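Local coordinates for protein N-acetylgalactosaminyltransferase 7 (Homo sapiens, PDB 6IWR) that is a glycosyltransferase family member that pairs a GT-A type domain with a ricin-type beta-trefoil lectin domain, at residues T59-H63 against E144-T148; R127-R133 against E245-N249; W296-M300 against W413-K417. All coordinates share one frame. Numbering follows the deposited sequence.

Contact 1 (T59-H63 against E144-T148); sequences TFTYH and ENLLT
Two irregular loops lie side by side and run in opposite senses. The CA atoms of Phe60 and Leu147 are 9.0 Å apart, and those of Tyr62 and Asn145 close to 6.8 Å. From Phe60 to His63 the backbone is extended, so side chains alternate: Phe60 and Tyr62 point toward 144-148, Thr61 away. The Phe60 ring (chi1 -146°) takes a CH-pi contact over one face from Leu147 CD1, 3.7 Å from the ring centroid and 9° off its normal. Thr61 contributes backbone: its O accepts a weak hydrogen bond from Asn145 ND2 (2.8 Å, 117° at the hydrogen), with Asn145 chi1 in t. Tyr62, also t, sets its ring edge on Asn145, CD1 to CB 3.4 Å, while its CZ packs against Leu146 CD2 at 3.6 Å. This is mainly apolar packing of an N-terminal arm on the loop leading into strand 149-155, a core strand of the GT-A domain. Tyr62 OH also makes a weak hydrogen bond to Asp143 N. Helix 251-260 is touched by Tyr62, Leu146 and Leu147, with Tyr251 OH hydrogen-bonded to Leu147 O; Thr148 pairs by its backbone with Val236 of strand 236-240.

Contact 2 (R127-R133 against E245-N249); sequences RSVNDLR and EVAVN
Arg133 lays a face of its guanidinium over the backbone O of Val248: its NE comes to 3.3 Å from that O, but the angle is too poor for a hydrogen bond. The group belongs to a loop that passes over the end of strand 244-246 in the GT-A domain, the end-to-end directions of 127-133 and 245-249 being 56° apart. Glu245 and Val246 are still strand, and 247-249 leaves it as loop, with Asn249 in left-handed backbone conformation (50/54). At the other end a second arginine behaves conventionally. Arg127 (chi1 p, the rest of the chain extended) meets Glu245 (chi1 m, chi2 t) in a two-pronged salt bridge, NE to OE1 2.8 Å and NH1 to OE2 2.9 Å, the carboxylate lying at the edge of the guanidinium. Between these ends Val129 points toward the strand, and its CG2 packs 3.5 Å from Glu245 OE1. Asp131 makes a local turn at the end of the loop: its OD1 accepts from Arg133 N (3.2 Å) in what fits an Asx turn, though the place of OD1 is less sure. The Arg133 charge is shared with Glu76 through NH2, and Arg127 NH1 also bonds Tyr278 O. Glu245 and Ala247 pair by backbone with strand 376-382. In the Arg133-Asp131 salt bridge, Arg133 NH1 sits 2.7 Å from Asp131 OD2.

Contact 3 (W296-M300 against W413-K417); sequences WDWSM and WDEYK
The flat indole of Trp413 (chi1 m, chi2 27°) is the bump, and segment 296-300 wraps a hollow around its outer end. A type I turn from Asp297 to Met300, closed by Met300 N to Asp297 O at 2.8 Å and reinforced by an Asx turn of Asp297 OD1 on Ser299 N (2.9 Å), curls the segment so that Trp298 and Met300 hold opposite sides of the indole. Trp298 (chi1 m) sets its edge toward the Trp413 face, six-membered ring centroids 5.2 Å apart, planes at 78°, Trp298 CE3 to Trp413 CZ3 3.3 Å. Opposite, Met300 CE reaches Trp413 CZ2 at 3.6 Å. Trp296 NE1 meets Trp413 CZ2 at 3.8 Å, obliquely, on the Trp298 side. Trp298 itself fills the corner between Trp413 and Tyr416, its CZ3 3.8 Å from Tyr416 CD2. Trp298 NE1 bonds Tyr465 O, and Tyr416 OH bonds Lys451 NZ. Phe450 stacks on Trp413, extending a buried aromatic cluster between the 292-296/302-306 connection and the turn joining helices 400-412 and 417-423.

In the fold
Contacts 1 and 2 interlock along the chain, their segments alternating, and their nearest atoms are about 7 Å apart although their centres lie 25 Å from each other. Strand 140-141 lies between segments 127-133 and 144-148 in sequence, and segment 245-249 leads directly into helix 251-260, against which contact 1 packs, so both share one flank of the GT-A domain. Contact 3 follows in series, across the chain's centre from contact 2, with centres 36 Å apart; contact 1 is 37 Å from it, centre to centre. The Glu245 side chain of contact 2 is about 14 Å from the bound manganese ion, too far to be a ligand.

Contact 1 (T59-H63 against E144-T148)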
loop_
_atom_site.group_PDB
_atom_site.type_symbol
_atom_site.label_atom_id
_atom_site.label_comp_id
_atom_site.label_asym_id
_atom_site.label_seq_id
_atom_site.Cartn_x
_atom_site.Cartn_y
_atom_site.Cartn_z
ATOM N N THR A 59 -47.615 21.834 2.520
ATOM C CA THR A 59 -48.385 23.055 2.688
ATOM C C THR A 59 -47.867 24.191 1.821
ATOM O O THR A 59 -48.648 25.033 1.370
ATOM C CB THR A 59 -48.352 23.468 4.158
ATOM O OG1 THR A 59 -47.157 24.204 4.422
ATOM C CG2 THR A 59 -48.332 22.238 5.022
ATOM N N PHE A 60 -46.559 24.206 1.594
ATOM C CA PHE A 60 -45.882 25.103 0.668
ATOM C C PHE A 60 -46.308 24.797 -0.770
ATOM O O PHE A 60 -46.272 23.640 -1.200
ATOM C CB PHE A 60 -44.375 24.857 0.848
ATOM C CG PHE A 60 -43.510 26.051 0.676
ATOM C CD1 PHE A 60 -43.328 26.955 1.724
ATOM C CD2 PHE A 60 -42.835 26.255 -0.513
ATOM C CE1 PHE A 60 -42.504 28.083 1.577
ATOM C CE2 PHE A 60 -42.013 27.357 -0.667
ATOM C CZ PHE A 60 -41.845 28.281 0.384
ATOM N N THR A 61 -46.694 25.817 -1.533
ATOM C CA THR A 61 -46.908 25.632 -2.968
ATOM C C THR A 61 -45.651 26.063 -3.721
ATOM O O THR A 61 -45.187 27.189 -3.541
ATOM C CB THR A 61 -48.106 26.430 -3.481
ATOM O OG1 THR A 61 -49.198 26.332 -2.557
ATOM C CG2 THR A 61 -48.533 25.925 -4.870
ATOM N N TYR A 62 -45.108 25.187 -4.576
ATOM C CA TYR A 62 -43.929 25.537 -5.363
ATOM C C TYR A 62 -43.954 24.815 -6.706
ATOM O O TYR A 62 -44.346 23.655 -6.791
ATOM C CB TYR A 62 -42.636 25.229 -4.588
ATOM C CG TYR A 62 -41.379 25.786 -5.226
ATOM C CD1 TYR A 62 -40.925 27.071 -4.928
ATOM C CD2 TYR A 62 -40.635 25.028 -6.126
ATOM C CE1 TYR A 62 -39.774 27.592 -5.522
ATOM C CE2 TYR A 62 -39.465 25.541 -6.719
ATOM C CZ TYR A 62 -39.048 26.820 -6.419
ATOM O OH TYR A 62 -37.912 27.340 -7.018
ATOM N N HIS A 63 -43.544 25.510 -7.757
ATOM C CA HIS A 63 -43.613 25.015 -9.126
ATOM C C HIS A 63 -42.222 24.705 -9.663
ATOM O O HIS A 63 -41.284 25.484 -9.474
ATOM C CB HIS A 63 -44.273 26.039 -10.045
ATOM C CG HIS A 63 -45.552 26.589 -9.506
ATOM N ND1 HIS A 63 -46.782 26.073 -9.850
ATOM C CD2 HIS A 63 -45.795 27.607 -8.647
ATOM C CE1 HIS A 63 -47.729 26.748 -9.223
ATOM N NE2 HIS A 63 -47.158 27.687 -8.490
ATOM N N GLU A 144 -38.004 31.364 -6.948
ATOM C CA GLU A 144 -37.587 32.352 -5.919
ATOM C C GLU A 144 -38.295 32.144 -4.618
ATOM O O GLU A 144 -37.995 32.752 -3.631
ATOM C CB GLU A 144 -37.832 33.804 -6.332
ATOM C CG GLU A 144 -37.035 34.295 -7.505
ATOM C CD GLU A 144 -37.885 34.937 -8.566
ATOM O OE1 GLU A 144 -39.081 34.666 -8.627
ATOM O OE2 GLU A 144 -37.346 35.715 -9.359
ATOM N N ASN A 145 -39.186 31.188 -4.644
ATOM C CA ASN A 145 -40.149 30.876 -3.642
ATOM C C ASN A 145 -39.591 29.758 -2.756
ATOM O O ASN A 145 -40.315 29.086 -2.053
ATOM C CB ASN A 145 -41.367 30.421 -4.414
ATOM C CG ASN A 145 -42.561 30.262 -3.570
ATOM O OD1 ASN A 145 -42.724 30.946 -2.589
ATOM N ND2 ASN A 145 -43.417 29.365 -3.951
ATOM N N LEU A 146 -38.283 29.565 -2.832
ATOM C CA LEU A 146 -37.566 28.476 -2.211
ATOM C C LEU A 146 -37.521 28.501 -0.704
ATOM O O LEU A 146 -37.665 29.535 -0.088
ATOM C CB LEU A 146 -36.137 28.479 -2.718
ATOM C CG LEU A 146 -35.911 28.494 -4.218
ATOM C CD1 LEU A 146 -34.632 29.236 -4.555
ATOM C CD2 LEU A 146 -35.868 27.076 -4.736
ATOM N N LEU A 147 -37.338 27.331 -0.118
ATOM C CA LEU A 147 -37.140 27.185 1.311
ATOM C C LEU A 147 -35.807 27.767 1.734
ATOM O O LEU A 147 -34.861 27.751 0.982
ATOM C CB LEU A 147 -37.137 25.710 1.680
ATOM C CG LEU A 147 -38.362 24.888 2.062
ATOM C CD1 LEU A 147 -39.648 25.667 2.061
ATOM C CD2 LEU A 147 -38.489 23.657 1.195
ATOM N N THR A 148 -35.728 28.271 2.952
ATOM C CA THR A 148 -34.448 28.671 3.527
ATOM C C THR A 148 -33.658 27.440 3.996
ATOM O O THR A 148 -34.189 26.334 4.086
ATOM C CB THR A 148 -34.672 29.614 4.695
ATOM O OG1 THR A 148 -35.364 28.909 5.737
ATOM C CG2 THR A 148 -35.505 30.820 4.256
#

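Contact 2 (R127-R133 against E245-N249)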
loop_
_atom_site.group_PDB
_atom_site.type_symbol
_atom_site.label_atom_id
_atom_site.label_comp_id
_atom_site.label_asym_id
_atom_site.label_seq_id
_atom_site.Cartn_x
_atom_site.Cartn_y
_atom_site.Cartn_z
ATOM N N ARG A 127 -11.410 32.264 -3.281
ATOM C CA ARG A 127 -10.987 32.043 -4.648
ATOM C C ARG A 127 -12.178 31.742 -5.537
ATOM O O ARG A 127 -13.200 31.223 -5.086
ATOM C CB ARG A 127 -9.990 30.891 -4.722
ATOM C CG ARG A 127 -10.615 29.513 -4.511
ATOM C CD ARG A 127 -9.703 28.538 -5.116
ATOM N NE ARG A 127 -10.122 27.162 -4.966
ATOM C CZ ARG A 127 -9.364 26.133 -5.345
ATOM N NH1 ARG A 127 -9.798 24.890 -5.192
ATOM N NH2 ARG A 127 -8.166 26.357 -5.868
ATOM N N SER A 128 -12.030 32.077 -6.814
ATOM C CA SER A 128 -12.981 31.670 -7.831
ATOM C C SER A 128 -12.709 30.213 -8.173
ATOM O O SER A 128 -11.695 29.668 -7.736
ATOM C CB SER A 128 -12.847 32.558 -9.058
ATOM O OG SER A 128 -11.502 32.557 -9.510
ATOM N N VAL A 129 -13.580 29.580 -8.956
ATOM C CA VAL A 129 -13.461 28.151 -9.215
ATOM C C VAL A 129 -13.913 27.866 -10.642
ATOM O O VAL A 129 -14.628 28.657 -11.253
ATOM C CB VAL A 129 -14.266 27.362 -8.151
ATOM C CG1 VAL A 129 -15.106 26.308 -8.793
ATOM C CG2 VAL A 129 -13.319 26.769 -7.124
ATOM N N ASN A 130 -13.453 26.746 -11.191
ATOM C CA ASN A 130 -13.928 26.333 -12.499
ATOM C C ASN A 130 -15.398 25.905 -12.417
ATOM O O ASN A 130 -15.909 25.530 -11.362
ATOM C CB ASN A 130 -13.052 25.206 -13.052
ATOM C CG ASN A 130 -13.001 23.979 -12.133
ATOM O OD1 ASN A 130 -12.080 23.196 -12.195
ATOM N ND2 ASN A 130 -14.000 23.820 -11.270
ATOM N N ASP A 131 -16.073 25.960 -13.550
ATOM C CA ASP A 131 -17.497 25.672 -13.637
ATOM C C ASP A 131 -17.651 24.351 -14.378
ATOM O O ASP A 131 -17.496 24.297 -15.600
ATOM C CB ASP A 131 -18.229 26.809 -14.347
ATOM C CG ASP A 131 -19.759 26.605 -14.421
ATOM O OD1 ASP A 131 -20.295 25.605 -13.897
ATOM O OD2 ASP A 131 -20.422 27.478 -15.031
ATOM N N LEU A 132 -17.951 23.290 -13.634
ATOM C CA LEU A 132 -18.086 21.953 -14.186
ATOM C C LEU A 132 -19.501 21.616 -14.659
ATOM O O LEU A 132 -19.698 20.541 -15.230
ATOM C CB LEU A 132 -17.621 20.917 -13.151
ATOM C CG LEU A 132 -16.103 20.902 -12.914
ATOM C CD1 LEU A 132 -15.752 20.128 -11.645
ATOM C CD2 LEU A 132 -15.344 20.346 -14.131
ATOM N N ARG A 133 -20.491 22.481 -14.462
ATOM C CA ARG A 133 -21.821 22.095 -14.911
ATOM C C ARG A 133 -21.962 22.281 -16.419
ATOM O O ARG A 133 -21.240 23.061 -17.052
ATOM C CB ARG A 133 -22.901 22.875 -14.170
ATOM C CG ARG A 133 -22.515 24.286 -13.858
ATOM C CD ARG A 133 -23.056 24.732 -12.529
ATOM N NE ARG A 133 -24.054 25.778 -12.668
ATOM C CZ ARG A 133 -23.821 27.023 -13.077
ATOM N NH1 ARG A 133 -22.613 27.418 -13.442
ATOM N NH2 ARG A 133 -24.827 27.870 -13.139
ATOM N N GLU A 245 -16.056 22.918 -1.588
ATOM C CA GLU A 245 -16.186 24.196 -2.293
ATOM C C GLU A 245 -17.403 24.104 -3.202
ATOM O O GLU A 245 -17.415 23.362 -4.193
ATOM C CB GLU A 245 -14.928 24.555 -3.090
ATOM C CG GLU A 245 -13.770 24.973 -2.217
ATOM C CD GLU A 245 -12.506 25.287 -3.015
ATOM O OE1 GLU A 245 -12.516 26.259 -3.799
ATOM O OE2 GLU A 245 -11.502 24.553 -2.869
ATOM N N VAL A 246 -18.409 24.843 -2.865
ATOM C CA VAL A 246 -19.691 24.781 -3.551
ATOM C C VAL A 246 -19.602 25.513 -4.890
ATOM O O VAL A 246 -19.002 26.594 -4.985
ATOM C CB VAL A 246 -20.731 25.407 -2.610
ATOM C CG1 VAL A 246 -20.983 26.850 -2.991
ATOM C CG2 VAL A 246 -21.980 24.567 -2.543
ATOM N N ALA A 247 -20.190 24.934 -5.947
ATOM C CA ALA A 247 -20.188 25.532 -7.287
ATOM C C ALA A 247 -21.124 26.747 -7.372
ATOM O O ALA A 247 -21.862 27.055 -6.432
ATOM C CB ALA A 247 -20.612 24.504 -8.318
ATOM N N VAL A 248 -21.138 27.437 -8.534
ATOM C CA VAL A 248 -21.987 28.629 -8.629
ATOM C C VAL A 248 -23.400 28.207 -8.984
ATOM O O VAL A 248 -23.618 27.277 -9.769
ATOM C CB VAL A 248 -21.443 29.698 -9.616
ATOM C CG1 VAL A 248 -19.927 29.674 -9.733
ATOM C CG2 VAL A 248 -22.153 29.684 -10.968
ATOM N N ASN A 249 -24.365 28.907 -8.389
ATOM C CA ASN A 249 -25.778 28.556 -8.446
ATOM C C ASN A 249 -25.997 27.094 -8.075
ATOM O O ASN A 249 -26.623 26.329 -8.817
ATOM C CB ASN A 249 -26.378 28.861 -9.814
ATOM C CG ASN A 249 -27.867 28.712 -9.815
ATOM O OD1 ASN A 249 -28.496 28.819 -8.765
ATOM N ND2 ASN A 249 -28.447 28.458 -10.975
#

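Contact 3 (W296-M300 against W413-K417)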
loop_
_atom_site.group_PDB
_atom_site.type_symbol
_atom_site.label_atom_id
_atom_site.label_comp_id
_atom_site.label_asym_id
_atom_site.label_seq_id
_atom_site.Cartn_x
_atom_site.Cartn_y
_atom_site.Cartn_z
ATOM N N TRP A 296 -24.592 -0.090 -4.428
ATOM C CA TRP A 296 -23.839 -0.853 -3.447
ATOM C C TRP A 296 -23.712 -2.273 -3.971
ATOM O O TRP A 296 -24.497 -2.701 -4.814
ATOM C CB TRP A 296 -24.540 -0.841 -2.087
ATOM C CG TRP A 296 -25.915 -1.388 -2.190
ATOM C CD1 TRP A 296 -26.277 -2.699 -2.105
ATOM C CD2 TRP A 296 -27.120 -0.651 -2.436
ATOM N NE1 TRP A 296 -27.633 -2.831 -2.277
ATOM C CE2 TRP A 296 -28.180 -1.590 -2.481
ATOM C CE3 TRP A 296 -27.407 0.705 -2.616
ATOM C CZ2 TRP A 296 -29.507 -1.217 -2.709
ATOM C CZ3 TRP A 296 -28.724 1.082 -2.837
ATOM C CH2 TRP A 296 -29.761 0.119 -2.879
ATOM N N ASP A 297 -22.706 -2.992 -3.478
ATOM C CA ASP A 297 -22.625 -4.437 -3.652
ATOM C C ASP A 297 -23.217 -5.088 -2.398
ATOM O O ASP A 297 -23.624 -4.399 -1.461
ATOM C CB ASP A 297 -21.179 -4.867 -3.959
ATOM C CG ASP A 297 -20.238 -4.761 -2.748
ATOM O OD1 ASP A 297 -20.719 -4.725 -1.593
ATOM O OD2 ASP A 297 -18.994 -4.726 -2.954
ATOM N N TRP A 298 -23.249 -6.415 -2.345
ATOM C CA TRP A 298 -23.986 -7.097 -1.288
ATOM C C TRP A 298 -23.192 -7.273 0.006
ATOM O O TRP A 298 -23.711 -7.855 0.970
ATOM C CB TRP A 298 -24.511 -8.420 -1.842
ATOM C CG TRP A 298 -25.339 -8.062 -3.015
ATOM C CD1 TRP A 298 -25.010 -8.183 -4.340
ATOM C CD2 TRP A 298 -26.603 -7.394 -2.980
ATOM N NE1 TRP A 298 -26.018 -7.670 -5.129
ATOM C CE2 TRP A 298 -27.002 -7.179 -4.315
ATOM C CE3 TRP A 298 -27.440 -6.960 -1.941
ATOM C CZ2 TRP A 298 -28.191 -6.562 -4.636
ATOM C CZ3 TRP A 298 -28.639 -6.357 -2.265
ATOM C CH2 TRP A 298 -28.998 -6.152 -3.598
ATOM N N SER A 299 -21.964 -6.764 0.055
ATOM C CA SER A 299 -21.290 -6.488 1.317
ATOM C C SER A 299 -21.603 -5.090 1.823
ATOM O O SER A 299 -21.162 -4.716 2.920
ATOM C CB SER A 299 -19.779 -6.660 1.173
ATOM O OG SER A 299 -19.374 -6.287 -0.124
ATOM N N MET A 300 -22.372 -4.333 1.039
ATOM C CA MET A 300 -22.806 -2.981 1.362
ATOM C C MET A 300 -21.670 -1.968 1.233
ATOM O O MET A 300 -21.638 -0.970 1.948
ATOM C CB MET A 300 -23.442 -2.896 2.751
ATOM C CG MET A 300 -24.298 -1.649 2.887
ATOM S SD MET A 300 -25.146 -1.393 4.458
ATOM C CE MET A 300 -26.788 -1.974 4.109
ATOM N N TRP A 413 -33.513 -4.686 4.719
ATOM C CA TRP A 413 -33.280 -5.518 3.539
ATOM C C TRP A 413 -34.179 -6.744 3.444
ATOM O O TRP A 413 -34.098 -7.463 2.442
ATOM C CB TRP A 413 -31.832 -6.005 3.479
ATOM C CG TRP A 413 -30.841 -5.024 2.962
ATOM C CD1 TRP A 413 -30.922 -3.654 3.013
ATOM C CD2 TRP A 413 -29.594 -5.330 2.313
ATOM N NE1 TRP A 413 -29.801 -3.089 2.438
ATOM C CE2 TRP A 413 -28.967 -4.092 2.008
ATOM C CE3 TRP A 413 -28.947 -6.523 1.963
ATOM C CZ2 TRP A 413 -27.731 -4.017 1.361
ATOM C CZ3 TRP A 413 -27.720 -6.449 1.326
ATOM C CH2 TRP A 413 -27.120 -5.202 1.033
ATOM N N ASP A 414 -35.004 -7.016 4.448
ATOM C CA ASP A 414 -35.858 -8.195 4.422
ATOM C C ASP A 414 -35.117 -9.441 3.952
ATOM O O ASP A 414 -34.057 -9.787 4.487
ATOM C CB ASP A 414 -37.067 -7.987 3.519
ATOM C CG ASP A 414 -37.812 -6.716 3.833
ATOM O OD1 ASP A 414 -37.744 -6.267 4.994
ATOM O OD2 ASP A 414 -38.446 -6.155 2.907
ATOM N N GLU A 415 -35.680 -10.118 2.946
ATOM C CA GLU A 415 -35.162 -11.402 2.500
ATOM C C GLU A 415 -33.764 -11.189 1.955
ATOM O O GLU A 415 -32.959 -12.127 1.882
ATOM C CB GLU A 415 -36.072 -12.053 1.448
ATOM C CG GLU A 415 -36.644 -11.130 0.374
ATOM C CD GLU A 415 -38.146 -10.921 0.531
ATOM O OE1 GLU A 415 -38.861 -10.817 -0.501
ATOM O OE2 GLU A 415 -38.604 -10.881 1.695
ATOM N N TYR A 416 -33.455 -9.956 1.578
ATOM C CA TYR A 416 -32.130 -9.715 1.037
ATOM C C TYR A 416 -31.035 -9.804 2.083
ATOM O O TYR A 416 -29.864 -9.833 1.692
ATOM C CB TYR A 416 -32.083 -8.365 0.333
ATOM C CG TYR A 416 -32.703 -8.417 -1.036
ATOM C CD1 TYR A 416 -34.089 -8.547 -1.195
ATOM C CD2 TYR A 416 -31.908 -8.356 -2.179
ATOM C CE1 TYR A 416 -34.660 -8.612 -2.463
ATOM C CE2 TYR A 416 -32.460 -8.422 -3.437
ATOM C CZ TYR A 416 -33.840 -8.548 -3.576
ATOM O OH TYR A 416 -34.399 -8.611 -4.840
ATOM N N LYS A 417 -31.365 -9.877 3.385
ATOM C CA LYS A 417 -30.291 -10.061 4.361
ATOM C C LYS A 417 -29.436 -11.279 4.018
ATOM O O LYS A 417 -28.217 -11.241 4.209
ATOM C CB LYS A 417 -30.815 -10.153 5.807
ATOM C CG LYS A 417 -31.903 -11.157 6.139
ATOM C CD LYS A 417 -32.346 -10.994 7.605
ATOM C CE LYS A 417 -33.721 -10.292 7.758
ATOM N NZ LYS A 417 -34.420 -10.783 9.002
#